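Local atomic coordinates of putative Glycosidase (Bacteroides thetaiotaomicron, PDB entry 3R67), a protein that is of unknown specific function but is a putative glycosidase with a five-bladed beta-propeller fold. Residues Q18-I23 and V346-Y351; C248-I253 and E326-H331. All coordinates share one frame; numbering follows the deposited sequence.

Contact 1: residues Q18-I23 and V346-Y351; sequences QRPEGI and VAVAVY
Gln18 and Val350 form a single antiparallel, hydrogen-bonded beta bridge, through which the N-terminal loop joins the edge of the last strand, 345-351. By this one bridge the N-terminal segment runs along the edge of the last sheet, consistent with the ring closure seen in beta-propellers. Gln18 N lies 2.8 Å from Val350 O, and Val350 N lies 2.7 Å from Gln18 O. Both bonds are nearly straight at the hydrogen, with 169° for the first, although Gln18 N sits above the plane of the Val350 carbonyl. Gln18 O also receives a CA-H...O contact from Ala349 CA at 3.4 Å.

The pairing does not continue at Pro20, which has no N-H to give. Its CD sits 3.3 Å from Val348 O, where a donor would otherwise be. Val348 N gives its hydrogen to Asn24 OD1. The Pro20 ring points at the strand and lies across Val348 at about a right angle. Its CG touches Val348 CG1 at 4.0 Å and Val350 CG2 at 4.1 Å. Val348 CG1 stands between the backbone N and the carbonyl carbon (chi1 62°), where it also meets Ile23 CG2 at 3.7 Å. Tyr338 and Tyr336 touch Val348 and Val350. Arg19 starts away from the strand; its NH2 forms a salt bridge with Glu313 OE1.

The paired bonds fix the register at Gln18-Val350; beyond it, Pro20 and Ile23 hold the loop by apolar contact with the valines.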
ATOM      1  N   GLN A  18     -12.179  11.038   8.162  1.00 13.03           N
ATOM      2  CA  GLN A  18     -12.217  12.490   8.010  1.00 13.30           C
ATOM      3  C   GLN A  18     -10.833  13.105   8.028  1.00 16.88           C
ATOM      4  O   GLN A  18      -9.952  12.653   8.770  1.00 15.88           O
ATOM      5  CB  GLN A  18     -13.049  13.108   9.150  1.00 15.76           C
ATOM      6  CG  GLN A  18     -14.497  12.599   9.242  1.00 32.28           C
ATOM      7  CD  GLN A  18     -15.344  12.920   8.031  1.00 53.84           C
ATOM      8  OE1 GLN A  18     -15.209  13.981   7.403  1.00 50.06           O
ATOM      9  NE2 GLN A  18     -16.286  12.032   7.721  1.00 44.60           N
ATOM     10  N   ARG A  19     -10.650  14.161   7.231  1.00 12.91           N
ATOM     11  CA  ARG A  19      -9.392  14.906   7.156  1.00 11.92           C
ATOM     12  C   ARG A  19      -9.217  15.754   8.422  1.00 15.72           C
ATOM     13  O   ARG A  19     -10.052  16.621   8.684  1.00 16.64           O
ATOM     14  CB  ARG A  19      -9.353  15.793   5.884  1.00 10.86           C
ATOM     15  CG  ARG A  19      -9.207  15.018   4.594  1.00 14.31           C
ATOM     16  CD  ARG A  19      -9.711  15.787   3.387  1.00 16.04           C
ATOM     17  NE  ARG A  19      -9.585  14.997   2.154  1.00 11.39           N
ATOM     18  CZ  ARG A  19     -10.476  14.112   1.720  1.00 21.12           C
ATOM     19  NH1 ARG A  19     -11.563  13.845   2.435  1.00 16.20           N
ATOM     20  NH2 ARG A  19     -10.268  13.456   0.583  1.00 13.55           N
ATOM     21  N   PRO A  20      -8.181  15.493   9.254  1.00 13.28           N
ATOM     22  CA  PRO A  20      -7.964  16.343  10.438  1.00 13.64           C
ATOM     23  C   PRO A  20      -7.528  17.738  10.008  1.00 18.20           C
ATOM     24  O   PRO A  20      -6.749  17.861   9.047  1.00 19.11           O
ATOM     25  CB  PRO A  20      -6.874  15.605  11.210  1.00 14.91           C
ATOM     26  CG  PRO A  20      -6.137  14.841  10.178  1.00 18.73           C
ATOM     27  CD  PRO A  20      -7.074  14.527   9.070  1.00 14.20           C
ATOM     28  N   GLU A  21      -8.044  18.778  10.678  1.00 13.02           N
ATOM     29  CA  GLU A  21      -7.825  20.183  10.315  1.00 13.06           C
ATOM     30  C   GLU A  21      -6.370  20.600  10.507  1.00 17.10           C
ATOM     31  O   GLU A  21      -5.750  20.261  11.530  1.00 15.64           O
ATOM     32  CB  GLU A  21      -8.738  21.132  11.127  1.00 15.13           C
ATOM     33  CG  GLU A  21     -10.230  20.904  10.934  1.00 19.44           C
ATOM     34  CD  GLU A  21     -10.840  19.654  11.542  1.00 29.36           C
ATOM     35  OE1 GLU A  21     -10.228  19.073  12.470  1.00 11.99           O
ATOM     36  OE2 GLU A  21     -11.981  19.313  11.150  1.00 21.40           O
ATOM     37  N   GLY A  22      -5.869  21.316   9.491  1.00 13.45           N
ATOM     38  CA  GLY A  22      -4.530  21.875   9.396  1.00 13.43           C
ATOM     39  C   GLY A  22      -3.382  20.899   9.486  1.00 18.43           C
ATOM     40  O   GLY A  22      -2.270  21.319   9.766  1.00 23.22           O
ATOM     41  N   ILE A  23      -3.603  19.619   9.181  1.00 11.66           N
ATOM     42  CA  ILE A  23      -2.576  18.584   9.326  1.00 11.18           C
ATOM     43  C   ILE A  23      -1.925  18.172   7.980  1.00 16.32           C
ATOM     44  O   ILE A  23      -0.712  17.929   7.956  1.00 14.64           O
ATOM     45  CB  ILE A  23      -3.244  17.342  10.003  1.00 12.19           C
ATOM     46  CG1 ILE A  23      -3.589  17.642  11.477  1.00 12.21           C
ATOM     47  CG2 ILE A  23      -2.420  16.055   9.909  1.00 11.33           C
ATOM     48  CD1 ILE A  23      -2.420  18.093  12.433  1.00 13.93           C
ATOM     49  N   VAL A 346       1.835  12.986   0.951  1.00 10.49           N
ATOM     50  CA  VAL A 346       1.325  11.978   1.893  1.00  9.19           C
ATOM     51  C   VAL A 346       0.330  12.686   2.781  1.00 11.29           C
ATOM     52  O   VAL A 346       0.619  13.774   3.264  1.00  9.68           O
ATOM     53  CB  VAL A 346       2.412  11.226   2.715  1.00 11.77           C
ATOM     54  CG1 VAL A 346       1.778  10.192   3.654  1.00 11.18           C
ATOM     55  CG2 VAL A 346       3.433  10.550   1.811  1.00 11.12           C
ATOM     56  N   ALA A 347      -0.844  12.089   2.986  1.00  8.35           N
ATOM     57  CA  ALA A 347      -1.866  12.684   3.855  1.00  6.89           C
ATOM     58  C   ALA A 347      -2.477  11.608   4.758  1.00  9.22           C
ATOM     59  O   ALA A 347      -2.260  10.414   4.549  1.00  5.67           O
ATOM     60  CB  ALA A 347      -2.945  13.379   3.017  1.00  7.08           C
ATOM     61  N   VAL A 348      -3.212  12.045   5.788  1.00  8.54           N
ATOM     62  CA  VAL A 348      -3.882  11.165   6.745  1.00  8.02           C
ATOM     63  C   VAL A 348      -5.378  11.568   6.849  1.00 13.38           C
ATOM     64  O   VAL A 348      -5.740  12.738   6.689  1.00 12.50           O
ATOM     65  CB  VAL A 348      -3.168  11.179   8.151  1.00 11.69           C
ATOM     66  CG1 VAL A 348      -3.177  12.569   8.803  1.00 11.94           C
ATOM     67  CG2 VAL A 348      -3.754  10.133   9.104  1.00 11.20           C
ATOM     68  N   ALA A 349      -6.226  10.556   7.065  1.00 11.43           N
ATOM     69  CA  ALA A 349      -7.651  10.621   7.387  1.00 11.27           C
ATOM     70  C   ALA A 349      -7.865   9.841   8.686  1.00 16.01           C
ATOM     71  O   ALA A 349      -7.152   8.862   8.928  1.00 12.76           O
ATOM     72  CB  ALA A 349      -8.508  10.089   6.245  1.00 11.31           C
ATOM     73  N   VAL A 350      -8.781  10.300   9.551  1.00 15.31           N
ATOM     74  CA  VAL A 350      -9.005   9.675  10.860  1.00 15.27           C
ATOM     75  C   VAL A 350     -10.429   9.171  10.956  1.00 19.19           C
ATOM     76  O   VAL A 350     -11.379   9.869  10.581  1.00 18.62           O
ATOM     77  CB  VAL A 350      -8.695  10.656  12.039  1.00 20.44           C
ATOM     78  CG1 VAL A 350      -8.807   9.959  13.400  1.00 20.37           C
ATOM     79  CG2 VAL A 350      -7.309  11.306  11.890  1.00 19.55           C
ATOM     80  N   TYR A 351     -10.565   7.939  11.466  1.00 15.48           N
ATOM     81  CA  TYR A 351     -11.837   7.296  11.731  1.00 14.19           C
ATOM     82  C   TYR A 351     -11.911   6.966  13.213  1.00 17.75           C
ATOM     83  O   TYR A 351     -11.096   6.185  13.722  1.00 17.33           O
ATOM     84  CB  TYR A 351     -12.031   6.053  10.848  1.00 14.52           C
ATOM     85  CG  TYR A 351     -13.111   5.096  11.287  1.00 17.45           C
ATOM     86  CD1 TYR A 351     -14.450   5.479  11.296  1.00 20.57           C
ATOM     87  CD2 TYR A 351     -12.807   3.779  11.614  1.00 18.41           C
ATOM     88  CE1 TYR A 351     -15.452   4.603  11.714  1.00 21.32           C
ATOM     89  CE2 TYR A 351     -13.803   2.882  12.004  1.00 20.48           C
ATOM     90  CZ  TYR A 351     -15.128   3.301  12.049  1.00 28.80           C
ATOM     91  OH  TYR A 351     -16.130   2.450  12.441  1.00 34.38           O
TER

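Contact 2: residues C248-I253 and E326-H331; sequences CGPPAI and EGLVFH. With EDO (1,2-ethanediol), chain K.
Pro250 packs on Glu326 and Leu328 in the buried interior, where strand 245-255 of the propeller meets strand 323-331 of its last sheet. Pro250 CA makes a CA-H...O contact with Glu326 O at 3.3 Å, with 132° at the hydrogen. Its CB lies beside the same oxygen, at 3.4 Å. Pro250 CB also meets Leu328 CB at 3.7 Å, and the two side chains cross obliquely. With CG anti to its backbone N (chi1 -174°), Leu328 brings CD2 near Ile253 CG2, a looser approach of 4.4 Å. Neither Pro250 nor Pro251 has an N-H, so this turn offers the strand carbon surface where a strand would offer donors.

Several outer groups set these positions. Glu326 and Gly327 both face Tyr338 on the adjacent strand, a classic beta bulge. Gly249 adopts a backbone conformation that leaves no room for a beta carbon next to Pro250 CD. Arg123 holds the carbonyls of Cys248 and Gly249, and Ser181 OG binds Pro250 O. These bonds satisfy buried carbonyl oxygens of the turn. Trp335 touches both Ile253 and Leu328.

A 1,2-ethanediol molecule, probably from the crystallisation liquor, lies beside the proline turn. Its O2 donates to Leu328 O at 2.6 Å. The molecule is also hydrogen-bonded to Thr57 OG1. The same O2 sits 3.5 Å from Pro251 CG.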
ATOM      1  N   CYS A 248      -5.293  -3.277  -4.328  1.00 14.23           N
ATOM      2  CA  CYS A 248      -5.299  -3.429  -2.888  1.00 13.71           C
ATOM      3  C   CYS A 248      -4.667  -2.224  -2.208  1.00 17.03           C
ATOM      4  O   CYS A 248      -3.716  -1.633  -2.729  1.00 16.57           O
ATOM      5  CB  CYS A 248      -4.587  -4.711  -2.484  1.00 14.03           C
ATOM      6  SG  CYS A 248      -5.433  -6.200  -3.031  1.00 17.76           S
ATOM      7  N   GLY A 249      -5.247  -1.861  -1.065  1.00 10.93           N
ATOM      8  CA  GLY A 249      -4.791  -0.733  -0.285  1.00  9.55           C
ATOM      9  C   GLY A 249      -3.912  -1.172   0.866  1.00 14.49           C
ATOM     10  O   GLY A 249      -2.925  -1.895   0.668  1.00 14.60           O
ATOM     11  N   PRO A 250      -4.252  -0.750   2.102  1.00  9.33           N
ATOM     12  CA  PRO A 250      -3.417  -1.142   3.254  1.00  7.88           C
ATOM     13  C   PRO A 250      -3.649  -2.596   3.628  1.00 13.79           C
ATOM     14  O   PRO A 250      -4.552  -3.197   3.066  1.00 14.43           O
ATOM     15  CB  PRO A 250      -3.907  -0.193   4.361  1.00  8.44           C
ATOM     16  CG  PRO A 250      -5.350   0.102   4.000  1.00 13.24           C
ATOM     17  CD  PRO A 250      -5.393   0.106   2.507  1.00  9.19           C
ATOM     18  N   PRO A 251      -2.949  -3.170   4.636  1.00 11.34           N
ATOM     19  CA  PRO A 251      -3.288  -4.527   5.071  1.00 11.30           C
ATOM     20  C   PRO A 251      -4.782  -4.686   5.403  1.00 14.82           C
ATOM     21  O   PRO A 251      -5.421  -3.742   5.890  1.00 12.28           O
ATOM     22  CB  PRO A 251      -2.434  -4.692   6.337  1.00 12.95           C
ATOM     23  CG  PRO A 251      -1.239  -3.864   6.060  1.00 16.44           C
ATOM     24  CD  PRO A 251      -1.809  -2.636   5.414  1.00 11.82           C
ATOM     25  N   ALA A 252      -5.340  -5.884   5.122  1.00 12.64           N
ATOM     26  CA  ALA A 252      -6.734  -6.199   5.444  1.00 12.29           C
ATOM     27  C   ALA A 252      -6.874  -6.335   6.952  1.00 16.66           C
ATOM     28  O   ALA A 252      -5.892  -6.677   7.627  1.00 14.01           O
ATOM     29  CB  ALA A 252      -7.183  -7.465   4.733  1.00 12.78           C
ATOM     30  N   ILE A 253      -8.066  -6.017   7.489  1.00 14.19           N
ATOM     31  CA  ILE A 253      -8.308  -6.077   8.933  1.00 14.25           C
ATOM     32  C   ILE A 253      -9.555  -6.918   9.214  1.00 17.57           C
ATOM     33  O   ILE A 253     -10.611  -6.697   8.617  1.00 15.84           O
ATOM     34  CB  ILE A 253      -8.432  -4.630   9.568  1.00 16.35           C
ATOM     35  CG1 ILE A 253      -8.674  -4.643  11.107  1.00 16.29           C
ATOM     36  CG2 ILE A 253      -9.441  -3.726   8.846  1.00 17.37           C
ATOM     37  CD1 ILE A 253      -7.448  -5.053  12.001  1.00 11.74           C
ATOM     38  N   GLU A 326      -2.947   3.217   1.571  1.00 12.43           N
ATOM     39  CA  GLU A 326      -1.919   2.188   1.625  1.00 12.06           C
ATOM     40  C   GLU A 326      -1.407   1.882   3.061  1.00 15.72           C
ATOM     41  O   GLU A 326      -0.805   0.824   3.274  1.00 17.04           O
ATOM     42  CB  GLU A 326      -0.765   2.701   0.762  1.00 13.93           C
ATOM     43  CG  GLU A 326       0.298   1.677   0.420  1.00 23.86           C
ATOM     44  CD  GLU A 326       1.296   2.195  -0.587  1.00 23.06           C
ATOM     45  OE1 GLU A 326       0.890   2.821  -1.586  1.00 15.33           O
ATOM     46  OE2 GLU A 326       2.489   1.902  -0.416  1.00 19.08           O
ATOM     47  N   GLY A 327      -1.639   2.784   4.009  1.00 10.86           N
ATOM     48  CA  GLY A 327      -1.271   2.596   5.408  1.00  9.58           C
ATOM     49  C   GLY A 327      -2.488   2.718   6.305  1.00 13.01           C
ATOM     50  O   GLY A 327      -3.334   3.573   6.073  1.00 13.94           O
ATOM     51  N   LEU A 328      -2.605   1.864   7.323  1.00 10.10           N
ATOM     52  CA  LEU A 328      -3.735   1.866   8.282  1.00  9.44           C
ATOM     53  C   LEU A 328      -3.252   1.420   9.658  1.00 15.74           C
ATOM     54  O   LEU A 328      -2.688   0.326   9.786  1.00 17.37           O
ATOM     55  CB  LEU A 328      -4.881   0.952   7.787  1.00  7.95           C
ATOM     56  CG  LEU A 328      -6.212   0.938   8.605  1.00 10.52           C
ATOM     57  CD1 LEU A 328      -6.822   2.324   8.737  1.00 10.33           C
ATOM     58  CD2 LEU A 328      -7.238  -0.026   8.002  1.00  7.75           C
ATOM     59  N   VAL A 329      -3.432   2.279  10.682  1.00 10.70           N
ATOM     60  CA  VAL A 329      -2.979   1.942  12.034  1.00  9.62           C
ATOM     61  C   VAL A 329      -4.081   2.269  13.037  1.00 12.60           C
ATOM     62  O   VAL A 329      -4.878   3.177  12.821  1.00 11.15           O
ATOM     63  CB  VAL A 329      -1.627   2.632  12.447  1.00 12.68           C
ATOM     64  CG1 VAL A 329      -0.490   2.245  11.502  1.00 12.21           C
ATOM     65  CG2 VAL A 329      -1.740   4.156  12.551  1.00 12.05           C
ATOM     66  N   PHE A 330      -4.098   1.522  14.152  1.00 10.94           N
ATOM     67  CA  PHE A 330      -5.000   1.752  15.270  1.00 11.38           C
ATOM     68  C   PHE A 330      -4.162   2.324  16.390  1.00 16.28           C
ATOM     69  O   PHE A 330      -3.249   1.667  16.885  1.00 16.02           O
ATOM     70  CB  PHE A 330      -5.752   0.466  15.657  1.00 13.81           C
ATOM     71  CG  PHE A 330      -6.777   0.656  16.744  1.00 14.92           C
ATOM     72  CD1 PHE A 330      -7.894   1.457  16.537  1.00 16.81           C
ATOM     73  CD2 PHE A 330      -6.656  -0.013  17.956  1.00 17.24           C
ATOM     74  CE1 PHE A 330      -8.870   1.594  17.538  1.00 19.53           C
ATOM     75  CE2 PHE A 330      -7.637   0.104  18.941  1.00 20.16           C
ATOM     76  CZ  PHE A 330      -8.729   0.920  18.738  1.00 18.62           C
ATOM     77  N   HIS A 331      -4.389   3.598  16.696  1.00 14.78           N
ATOM     78  CA  HIS A 331      -3.553   4.340  17.639  1.00 15.85           C
ATOM     79  C   HIS A 331      -4.407   5.249  18.489  1.00 20.86           C
ATOM     80  O   HIS A 331      -5.203   6.026  17.968  1.00 21.79           O
ATOM     81  CB  HIS A 331      -2.504   5.144  16.842  1.00 15.25           C
ATOM     82  CG  HIS A 331      -1.484   5.832  17.680  1.00 18.37           C
ATOM     83  ND1 HIS A 331      -0.435   5.134  18.273  1.00 19.83           N
ATOM     84  CD2 HIS A 331      -1.327   7.149  17.931  1.00 20.38           C
ATOM     85  CE1 HIS A 331       0.292   6.041  18.901  1.00 19.42           C
ATOM     86  NE2 HIS A 331      -0.209   7.267  18.737  1.00 20.14           N
TER
HETATM   87  C1  EDO K 392      -0.023  -1.936  10.313  1.00 23.53           C
HETATM   88  O1  EDO K 392       0.668  -2.646  11.341  1.00 25.74           O
HETATM   89  C2  EDO K 392      -1.079  -2.823   9.661  1.00 21.21           C
HETATM   90  O2  EDO K 392      -1.966  -2.006   8.877  1.00 18.97           O

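The two contacts meet opposite outermost strands of the same three-stranded sheet. Contact 1 uses strand 345-351, and contact 2 uses strand 323-331. Strand 334-341 runs between them, and its residues touch side chains of both. The centre of contact 2 lies about 8 Å from the centre of the chain, and all touching residues there are buried. The centre of contact 1 lies about 17 Å from it, and this contact is only partly buried. The two centres are about 15 Å apart. Both have apolar packing and a CA-H...O contact; contact 1 adds a pair of backbone hydrogen bonds, which contact 2 lacks. Proline meets a carbonyl oxygen of the strand in both.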